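Phytase (Citrobacter braakii, PDB 3ZHC) belongs to branch 2 of the histidine phosphatase superfamily, enzymes that combine a mixed-sheet alpha/beta core with a largely helical region. Local coordinates at residues N53-W59 and L192-E198; E189-N193 and A254-I258; S184-L188 and K208-P212; L337-P342 and V396-L400. The protein carries 2 engineered substitutions. One frame throughout, in Å; residues are numbered along the deposited sequence.

Contact 1 (N53-W59 and L192-E198). Unlike the reference sequence in segment 53-59: Asn53 (reference Asp). With FMT (formic acid), chain P.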
# COMPACT_ATOMS: atom_id res chain seq x y z
N ASN B 53 27.69 11.22 10.27
CA ASN B 53 28.15 10.06 11.07
C ASN B 53 27.30 8.77 11.00
O ASN B 53 27.68 7.76 11.62
CB ASN B 53 28.36 10.50 12.54
CG ASN B 53 29.47 11.59 12.68
OD1 ASN B 53 30.53 11.51 12.05
ND2 ASN B 53 29.20 12.59 13.50
N VAL B 54 26.18 8.80 10.26
CA VAL B 54 25.34 7.57 10.03
C VAL B 54 25.70 6.87 8.70
O VAL B 54 25.04 5.92 8.30
CB VAL B 54 23.80 7.84 10.13
CG1 VAL B 54 23.46 8.27 11.53
CG2 VAL B 54 23.35 8.86 9.10
N THR B 55 26.74 7.35 8.02
CA THR B 55 27.27 6.66 6.85
C THR B 55 28.77 6.89 6.74
O THR B 55 29.24 7.98 7.05
CB THR B 55 26.57 7.12 5.56
OG1 THR B 55 27.17 6.48 4.43
CG2 THR B 55 26.61 8.68 5.38
N PRO B 56 29.54 5.85 6.31
CA PRO B 56 30.97 6.07 6.05
C PRO B 56 31.23 6.88 4.76
O PRO B 56 32.34 7.32 4.54
CB PRO B 56 31.52 4.65 5.90
CG PRO B 56 30.37 3.88 5.38
CD PRO B 56 29.18 4.43 6.09
N ASP B 57 30.21 7.08 3.94
CA ASP B 57 30.35 7.84 2.69
C ASP B 57 30.10 9.32 2.92
O ASP B 57 29.69 9.73 3.99
CB ASP B 57 29.42 7.24 1.65
CG ASP B 57 29.76 5.78 1.38
OD1 ASP B 57 30.83 5.53 0.79
OD2 ASP B 57 28.99 4.89 1.76
N GLN B 58 30.37 10.12 1.88
CA GLN B 58 30.19 11.58 1.89
C GLN B 58 28.95 11.94 1.11
O GLN B 58 28.67 11.34 0.07
CB GLN B 58 31.39 12.31 1.26
CG GLN B 58 32.62 12.40 2.13
CD GLN B 58 33.36 11.08 2.25
OE1 GLN B 58 33.73 10.46 1.24
NE2 GLN B 58 33.59 10.64 3.50
N TRP B 59 28.22 12.94 1.60
CA TRP B 59 27.00 13.40 0.93
C TRP B 59 27.31 14.31 -0.27
O TRP B 59 28.18 15.17 -0.17
CB TRP B 59 26.09 14.15 1.91
CG TRP B 59 25.51 13.23 2.94
CD1 TRP B 59 26.05 12.91 4.17
CD2 TRP B 59 24.30 12.53 2.84
NE1 TRP B 59 25.22 12.04 4.83
CE2 TRP B 59 24.14 11.78 4.04
CE3 TRP B 59 23.30 12.44 1.85
CZ2 TRP B 59 23.03 10.96 4.27
CZ3 TRP B 59 22.20 11.61 2.08
CH2 TRP B 59 22.07 10.89 3.28
N LEU B 192 22.77 3.41 3.41
CA LEU B 192 23.77 4.20 4.11
C LEU B 192 25.07 3.44 4.41
O LEU B 192 26.06 4.06 4.76
CB LEU B 192 23.21 4.68 5.46
CG LEU B 192 22.04 5.66 5.52
CD1 LEU B 192 21.50 5.69 6.94
CD2 LEU B 192 22.48 7.03 5.07
N ASN B 193 25.05 2.10 4.29
CA ASN B 193 26.12 1.21 4.81
C ASN B 193 26.36 1.59 6.27
O ASN B 193 27.47 1.87 6.68
CB ASN B 193 27.40 1.25 3.94
CG ASN B 193 28.34 0.03 4.20
OD1 ASN B 193 27.89 -1.04 4.68
ND2 ASN B 193 29.65 0.19 3.87
N PHE B 194 25.25 1.59 7.02
CA PHE B 194 25.19 2.07 8.42
C PHE B 194 26.12 1.33 9.36
O PHE B 194 26.74 1.96 10.21
CB PHE B 194 23.72 2.01 8.92
CG PHE B 194 23.53 2.47 10.35
CD1 PHE B 194 23.77 3.80 10.71
CD2 PHE B 194 23.09 1.57 11.35
CE1 PHE B 194 23.59 4.25 12.03
CE2 PHE B 194 22.90 2.01 12.67
CZ PHE B 194 23.15 3.35 13.02
N SER B 195 26.21 -0.00 9.19
CA SER B 195 27.08 -0.88 10.01
C SER B 195 28.55 -0.43 10.03
O SER B 195 29.26 -0.65 11.01
CB SER B 195 27.01 -2.33 9.52
OG SER B 195 25.72 -2.87 9.70
N GLN B 196 29.01 0.18 8.93
CA GLN B 196 30.39 0.66 8.80
C GLN B 196 30.58 2.16 9.14
O GLN B 196 31.67 2.69 8.93
CB GLN B 196 30.90 0.39 7.38
CG GLN B 196 30.68 -1.03 6.87
CD GLN B 196 31.24 -2.08 7.79
OE1 GLN B 196 30.51 -2.97 8.28
NE2 GLN B 196 32.55 -1.99 8.06
N SER B 197 29.54 2.83 9.65
CA SER B 197 29.61 4.26 10.01
C SER B 197 30.15 4.48 11.44
O SER B 197 30.26 3.54 12.22
CB SER B 197 28.23 4.93 9.86
OG SER B 197 27.33 4.51 10.89
N GLU B 198 30.46 5.74 11.74
CA GLU B 198 30.96 6.16 13.07
C GLU B 198 29.94 5.85 14.20
O GLU B 198 30.34 5.58 15.34
CB GLU B 198 31.32 7.66 13.05
CG GLU B 198 32.06 8.20 14.30
CD GLU B 198 33.52 7.64 14.47
OE1 GLU B 198 34.10 7.09 13.49
OE2 GLU B 198 34.06 7.76 15.60
C FMT P . 24.21 -1.71 6.98
O1 FMT P . 23.54 -2.50 6.37
O2 FMT P . 23.95 -1.45 8.15
O HOH W 1 30.56 7.58 9.55
O HOH W 2 30.33 2.54 2.02
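A Schellman motif ends helix 182-192, and the loop 53-59 fits against the chain reversal it creates. Asn193, the C-prime residue, has positive phi, a conformation that asparagine tolerates better than most residues, and it swings the chain away into the 3-10 turn 194-196. Two bumps then meet two hollows. Leu192, a flexible branched side chain, fills a dip lined by Val54, Thr55 and Trp59: its CD1 lies 4.3 Å from Val54 CG2 and its CD2 4.0 Å from Trp59 CZ2. Val54 CG1 packs 4.1 Å from Phe194 CE1, while Val54 O lies at the edge of that ring, 3.5 Å from Phe194 CD1. The rigid ring of Pro56 is the second bump, set against the backbone turn: Pro56 CD is 3.1 Å from Asn193 O, and Pro56 CB is 3.6 Å from Gln196 O. Small Ser197 lets the loops close, its CB 3.4 Å from Thr55 N, while its OG donates to Phe194 O (2.7 Å). Thr55 suits its place by bonding two ways. Its OG1 donates to Leu192 O at 2.7 Å and accepts from Asp57 N at 3.1 Å; the second bond makes an ST turn. Asp57, whose main polar partner is Arg257, reaches Asn193 ND2 through water 2. At the other end, beside Asn53 (Asp in the reference sequence), water 1 donates to Thr55 O and accepts from Glu198 N, both at 2.9 Å.

Contact 2 (E189-N193 and A254-I258)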
# COMPACT_ATOMS: atom_id res chain seq x y z
N GLU B 189 19.41 1.45 6.25
CA GLU B 189 20.72 1.04 6.80
C GLU B 189 21.66 0.47 5.74
O GLU B 189 22.84 0.79 5.73
CB GLU B 189 20.52 0.05 7.92
CG GLU B 189 19.96 0.70 9.21
CD GLU B 189 19.28 -0.30 10.14
OE1 GLU B 189 19.45 -1.53 9.96
OE2 GLU B 189 18.56 0.15 11.06
N ASN B 190 21.12 -0.38 4.85
CA ASN B 190 21.90 -0.95 3.73
C ASN B 190 22.35 0.14 2.76
O ASN B 190 23.49 0.13 2.29
CB ASN B 190 21.10 -2.02 2.98
CG ASN B 190 21.91 -2.70 1.88
OD1 ASN B 190 22.89 -3.38 2.15
ND2 ASN B 190 21.50 -2.50 0.63
N VAL B 191 21.44 1.09 2.46
CA VAL B 191 21.74 2.21 1.53
C VAL B 191 22.85 3.14 2.11
O VAL B 191 23.74 3.58 1.39
CB VAL B 191 20.45 2.98 1.15
CG1 VAL B 191 20.74 4.23 0.37
CG2 VAL B 191 19.51 2.04 0.34
N LEU B 192 22.77 3.41 3.41
CA LEU B 192 23.77 4.20 4.11
C LEU B 192 25.07 3.44 4.41
O LEU B 192 26.06 4.06 4.76
CB LEU B 192 23.21 4.68 5.46
CG LEU B 192 22.04 5.66 5.52
CD1 LEU B 192 21.50 5.69 6.94
CD2 LEU B 192 22.48 7.03 5.07
N ASN B 193 25.05 2.10 4.29
CA ASN B 193 26.12 1.21 4.81
C ASN B 193 26.36 1.59 6.27
O ASN B 193 27.47 1.87 6.68
CB ASN B 193 27.40 1.25 3.94
CG ASN B 193 28.34 0.03 4.20
OD1 ASN B 193 27.89 -1.04 4.68
ND2 ASN B 193 29.65 0.19 3.87
N ALA B 254 22.16 8.32 -3.74
CA ALA B 254 22.34 7.38 -2.63
C ALA B 254 23.52 6.40 -2.85
O ALA B 254 23.42 5.20 -2.56
CB ALA B 254 21.02 6.63 -2.36
N TRP B 255 24.63 6.93 -3.40
CA TRP B 255 25.85 6.16 -3.68
C TRP B 255 25.59 4.94 -4.62
O TRP B 255 26.28 3.93 -4.55
CB TRP B 255 26.52 5.75 -2.35
CG TRP B 255 26.69 6.93 -1.42
CD1 TRP B 255 27.66 7.88 -1.47
CD2 TRP B 255 25.84 7.29 -0.32
NE1 TRP B 255 27.48 8.80 -0.47
CE2 TRP B 255 26.37 8.47 0.25
CE3 TRP B 255 24.68 6.73 0.24
CZ2 TRP B 255 25.78 9.10 1.37
CZ3 TRP B 255 24.08 7.36 1.36
CH2 TRP B 255 24.63 8.52 1.90
N GLY B 256 24.59 5.09 -5.50
CA GLY B 256 24.14 4.06 -6.44
C GLY B 256 23.56 2.80 -5.84
O GLY B 256 23.53 1.78 -6.51
N ARG B 257 23.09 2.88 -4.59
CA ARG B 257 22.62 1.68 -3.84
C ARG B 257 21.10 1.42 -3.79
O ARG B 257 20.68 0.45 -3.18
CB ARG B 257 23.16 1.74 -2.40
CG ARG B 257 24.68 1.58 -2.31
CD ARG B 257 25.16 2.06 -0.97
NE ARG B 257 26.60 2.15 -0.90
CZ ARG B 257 27.29 2.87 0.00
NH1 ARG B 257 26.68 3.59 0.97
NH2 ARG B 257 28.62 2.87 -0.05
N ILE B 258 20.28 2.27 -4.42
CA ILE B 258 18.81 2.05 -4.47
C ILE B 258 18.51 1.24 -5.76
O ILE B 258 18.82 1.71 -6.86
CB ILE B 258 17.99 3.36 -4.46
CG1 ILE B 258 18.37 4.22 -3.26
CG2 ILE B 258 16.48 3.04 -4.45
CD1 ILE B 258 17.52 5.47 -3.09
O HOH W 2 30.33 2.54 2.02
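One direct hydrogen bond joins the last turn of helix 182-192 to the loop 254-258: Arg257 NH1 donates to Val191 O at 3.0 Å, almost straight at 172°. Arginine suits the task because its long side chain spans the gap and its planar group offers several donors. A water-mediated link runs alongside, with water 2 accepting from Asn193 ND2 at 3.1 Å and, weakly, from Arg257 NH2 at 2.7 Å. Van der Waals contacts fill the rest. Val191 CG1 sits 3.6 Å from Ala254 CB, a methyl small enough for close approach, and 4.3 Å from Ile258 CG1. The broad indole of Trp255 brings CZ3 to 4.1 Å from Leu192 CD2, and Asn193 CB lies over one face of the guanidinium. Arg257 NH2 also forms a salt bridge with Asp57. The chemistry implies that a positive group meets the carbonyl-rich end of a helix, where such charge is electrostatically welcome, while its own charge is balanced by a carboxylate.

Contact 3 (S184-L188 and K208-P212). With FMT (formic acid), chain P.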
# COMPACT_ATOMS: atom_id res chain seq x y z
N SER B 184 11.98 -1.68 6.40
CA SER B 184 12.26 -0.36 5.77
C SER B 184 13.54 0.24 6.36
O SER B 184 14.38 0.76 5.61
CB SER B 184 11.09 0.62 5.94
OG SER B 184 10.05 0.30 5.06
N PHE B 185 13.67 0.17 7.68
CA PHE B 185 14.89 0.62 8.36
C PHE B 185 16.11 -0.20 7.93
O PHE B 185 17.20 0.36 7.81
CB PHE B 185 14.74 0.60 9.89
CG PHE B 185 13.97 1.76 10.45
CD1 PHE B 185 14.56 3.03 10.52
CD2 PHE B 185 12.66 1.60 10.92
CE1 PHE B 185 13.85 4.12 11.04
CE2 PHE B 185 11.94 2.69 11.44
CZ PHE B 185 12.54 3.95 11.50
N ARG B 186 15.94 -1.51 7.71
CA ARG B 186 17.03 -2.36 7.18
C ARG B 186 17.49 -1.87 5.81
O ARG B 186 18.70 -1.85 5.52
CB ARG B 186 16.63 -3.85 7.07
CG ARG B 186 16.23 -4.58 8.38
CD ARG B 186 17.33 -4.53 9.46
NE ARG B 186 17.27 -3.28 10.21
CZ ARG B 186 16.43 -3.02 11.23
NH1 ARG B 186 15.54 -3.93 11.66
NH2 ARG B 186 16.48 -1.83 11.83
N THR B 187 16.53 -1.47 4.96
CA THR B 187 16.85 -0.96 3.61
C THR B 187 17.62 0.37 3.70
O THR B 187 18.64 0.54 3.02
CB THR B 187 15.59 -0.82 2.72
OG1 THR B 187 14.91 -2.07 2.66
CG2 THR B 187 15.95 -0.38 1.29
N LEU B 188 17.13 1.29 4.54
CA LEU B 188 17.83 2.57 4.75
C LEU B 188 19.28 2.33 5.26
O LEU B 188 20.22 2.92 4.75
CB LEU B 188 17.06 3.50 5.72
CG LEU B 188 17.73 4.84 6.08
CD1 LEU B 188 18.05 5.64 4.80
CD2 LEU B 188 16.86 5.63 7.00
N LYS B 208 22.32 -7.07 14.24
CA LYS B 208 22.83 -5.86 13.57
C LYS B 208 22.89 -4.63 14.45
O LYS B 208 22.14 -4.50 15.42
CB LYS B 208 21.90 -5.49 12.38
CG LYS B 208 22.40 -5.89 11.02
CD LYS B 208 22.83 -4.68 10.21
CE LYS B 208 21.61 -3.94 9.67
NZ LYS B 208 21.92 -2.56 9.37
N CYS B 209 23.79 -3.72 14.08
CA CYS B 209 23.75 -2.36 14.58
C CYS B 209 22.58 -1.73 13.79
O CYS B 209 22.57 -1.79 12.56
CB CYS B 209 25.05 -1.63 14.31
SG CYS B 209 25.07 0.07 14.89
N THR B 210 21.59 -1.14 14.48
CA THR B 210 20.40 -0.55 13.81
C THR B 210 20.18 0.92 14.20
O THR B 210 20.61 1.37 15.25
CB THR B 210 19.12 -1.36 14.10
OG1 THR B 210 18.81 -1.31 15.49
CG2 THR B 210 19.27 -2.82 13.66
N LEU B 211 19.50 1.64 13.31
CA LEU B 211 19.21 3.08 13.51
C LEU B 211 18.26 3.35 14.68
O LEU B 211 18.53 4.25 15.47
CB LEU B 211 18.66 3.76 12.22
CG LEU B 211 19.71 4.46 11.35
CD1 LEU B 211 19.16 4.79 9.96
CD2 LEU B 211 20.20 5.71 12.06
N PRO B 212 17.14 2.58 14.77
CA PRO B 212 16.23 2.81 15.90
C PRO B 212 16.87 2.54 17.28
O PRO B 212 16.58 3.24 18.22
CB PRO B 212 15.06 1.84 15.61
CG PRO B 212 15.18 1.53 14.18
CD PRO B 212 16.62 1.54 13.88
C FMT P . 24.21 -1.71 6.98
O1 FMT P . 23.54 -2.50 6.37
O2 FMT P . 23.95 -1.45 8.15
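Helix 182-192 meets the start of helix 211-214 through residues on one of its sides. The first to touch is Phe185, whose flat ring receives Pro212 in a CH-pi contact: Pro212 CG stands 4.0 Å from the ring centroid and only 12° off its normal. Proline is well placed here, since the first turn of a helix needs no donor from its nitrogen. Arg186 follows, with a folded side chain that lays its guanidinium beside the loop. Thr210 CG2 lies over one face of it, 3.5 Å from Arg186 NH2, and Pro212 CD approaches that same NH2 at its edge, 3.9 Å away. The charge is met by Glu189, which also pairs with Lys208; Lys129 of the second subunit packs on both Arg186 and Thr210. One turn on from Phe185, Leu188 completes the apolar side, CD2 to Leu211 CD1 at 3.8 Å. Lys208 packs its CE 4.3 Å from Arg186 CD, and its NZ donates to the formic acid O2 at 2.6 Å. With Thr210 at the N-cap and Glu189 accepting from Leu211 N, the arrangement is two helices joined by a long loop that the Cys200-Cys209 disulfide constrains, set in the largely helical part of this histidine phosphatase.

Contact 4 (L337-P342 and V396-L400). Unlike the reference sequence in segment 337-342: Asn338 (reference Lys).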
# COMPACT_ATOMS: atom_id res chain seq x y z
N LEU B 337 -8.30 12.42 3.14
CA LEU B 337 -7.89 12.01 1.81
C LEU B 337 -6.74 11.07 1.94
O LEU B 337 -5.70 11.43 2.54
CB LEU B 337 -7.47 13.23 0.96
CG LEU B 337 -8.53 14.04 0.19
CD1 LEU B 337 -9.94 13.87 0.72
CD2 LEU B 337 -8.12 15.51 0.15
N ASN B 338 -6.90 9.86 1.39
CA ASN B 338 -5.86 8.84 1.38
C ASN B 338 -5.50 8.54 -0.05
O ASN B 338 -6.39 8.45 -0.91
CB ASN B 338 -6.34 7.59 2.10
CG ASN B 338 -6.73 7.86 3.54
OD1 ASN B 338 -5.86 8.10 4.40
ND2 ASN B 338 -8.05 7.81 3.82
N TRP B 339 -4.20 8.38 -0.32
CA TRP B 339 -3.73 8.07 -1.66
C TRP B 339 -2.33 7.46 -1.72
O TRP B 339 -1.56 7.48 -0.74
CB TRP B 339 -3.76 9.35 -2.55
CG TRP B 339 -2.74 10.43 -2.19
CD1 TRP B 339 -1.38 10.39 -2.43
CD2 TRP B 339 -2.99 11.69 -1.57
NE1 TRP B 339 -0.79 11.53 -1.99
CE2 TRP B 339 -1.75 12.35 -1.45
CE3 TRP B 339 -4.15 12.33 -1.09
CZ2 TRP B 339 -1.62 13.61 -0.89
CZ3 TRP B 339 -4.02 13.59 -0.52
CH2 TRP B 339 -2.77 14.22 -0.43
N SER B 340 -2.03 6.94 -2.90
CA SER B 340 -0.69 6.49 -3.30
C SER B 340 -0.55 6.97 -4.74
O SER B 340 -1.53 6.93 -5.50
CB SER B 340 -0.56 4.98 -3.22
OG SER B 340 0.77 4.55 -3.49
N LEU B 341 0.65 7.43 -5.11
CA LEU B 341 0.92 8.02 -6.43
C LEU B 341 1.73 7.09 -7.30
O LEU B 341 2.90 6.88 -7.02
CB LEU B 341 1.66 9.35 -6.26
CG LEU B 341 1.02 10.38 -5.33
CD1 LEU B 341 1.90 11.61 -5.22
CD2 LEU B 341 -0.41 10.76 -5.79
N PRO B 342 1.11 6.50 -8.38
CA PRO B 342 1.88 5.59 -9.27
C PRO B 342 3.19 6.19 -9.77
O PRO B 342 3.21 7.33 -10.23
CB PRO B 342 0.92 5.34 -10.43
CG PRO B 342 -0.45 5.40 -9.79
CD PRO B 342 -0.34 6.51 -8.74
N VAL B 396 -4.31 11.44 -9.90
CA VAL B 396 -5.01 10.47 -9.08
C VAL B 396 -6.31 11.12 -8.61
O VAL B 396 -6.29 12.20 -8.02
CB VAL B 396 -4.17 10.03 -7.86
CG1 VAL B 396 -5.01 9.20 -6.89
CG2 VAL B 396 -2.94 9.24 -8.31
N ASP B 397 -7.43 10.44 -8.88
CA ASP B 397 -8.76 10.90 -8.49
C ASP B 397 -8.93 10.67 -6.99
O ASP B 397 -8.88 9.52 -6.54
CB ASP B 397 -9.85 10.17 -9.30
CG ASP B 397 -11.22 10.87 -9.24
OD1 ASP B 397 -11.46 11.79 -8.36
OD2 ASP B 397 -12.08 10.49 -10.09
N LEU B 398 -9.11 11.75 -6.23
CA LEU B 398 -9.29 11.66 -4.77
C LEU B 398 -10.79 11.61 -4.45
O LEU B 398 -11.63 12.21 -5.17
CB LEU B 398 -8.61 12.83 -4.06
CG LEU B 398 -7.10 12.98 -4.36
CD1 LEU B 398 -6.57 14.13 -3.59
CD2 LEU B 398 -6.30 11.71 -4.05
N LYS B 399 -11.12 10.90 -3.35
CA LYS B 399 -12.49 10.69 -2.92
C LYS B 399 -12.76 11.34 -1.54
O LYS B 399 -12.14 10.95 -0.53
CB LYS B 399 -12.80 9.19 -2.85
CG LYS B 399 -12.42 8.37 -4.12
CD LYS B 399 -13.09 8.88 -5.39
CE LYS B 399 -12.64 8.07 -6.62
NZ LYS B 399 -13.26 8.55 -7.90
N LEU B 400 -13.67 12.32 -1.52
CA LEU B 400 -14.12 12.97 -0.29
C LEU B 400 -15.37 12.19 0.12
O LEU B 400 -16.49 12.59 -0.20
CB LEU B 400 -14.43 14.46 -0.49
CG LEU B 400 -13.30 15.46 -0.33
CD1 LEU B 400 -13.76 16.84 -0.77
CD2 LEU B 400 -12.83 15.48 1.11
O HOH W 3 -9.49 9.47 -0.36
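Leu337, Leu398 and Val396 carry most of this interface, which is made of side chains and has no direct hydrogen bond across it. The two segments run nearly antiparallel, 167° apart, but their CA atoms approach no closer than 6.6 Å, at Leu337 and Leu400, so they do not pair as strands. Leu337, just after helix 325-335, pushes CD1 to 3.3 Å from Leu400 CD2, a tight contact, and its CG lies 4.3 Å from Leu398 CD1. Leu398 also reaches Trp339, with CD2 3.7 Å from CE3; the large indole offers a wide apolar surface, while its NE1 is hydrogen-bonded to Asn347 O. Val396, two residues back and therefore pointing to the same side of the strand, uses CG2 to touch Leu341 CD2 at 3.9 Å and Pro342 CD at 3.8 Å. A beta-branched residue is at ease in a strand and presents a compact knob. Asp397, between them, points elsewhere and forms a salt bridge with Lys399 (OD2 to NZ, 3.2 Å). Water 3 links the backbones, 3.2 Å from Asn338 N (Lys in the reference sequence) and 3.0 Å from Lys399 O. The side-chain OE1 of Gln61 of the second subunit is hydrogen-bonded to Lys399 N. Strand 394-398 pairs with strand 366-375, so a loop that follows a helix packs here at the margin of the mixed sheet of this alpha/beta fold.

In the fold
Contacts 1, 2 and 3 form one cluster about helix 182-192: the centres of contacts 1 and 2 are about 9 Å apart, and the centre of contact 3 lies about 12 Å from each. Contacts 1 and 2 share Leu192 and Asn193 and are joined by the salt bridge Asp57 OD2 to Arg257 NH2 (2.7 Å). Glu189 ties contact 2 to contact 3, its OE1 2.7 Å from Lys208 NZ. Formic acid sits between contacts 1 and 3, held by Ser195 and Lys208. Contact 4 stands apart on the mixed sheet, its centre about 36 Å from that of contact 1 and about 30 Å from those of contacts 2 and 3; like contact 3, it touches the second subunit.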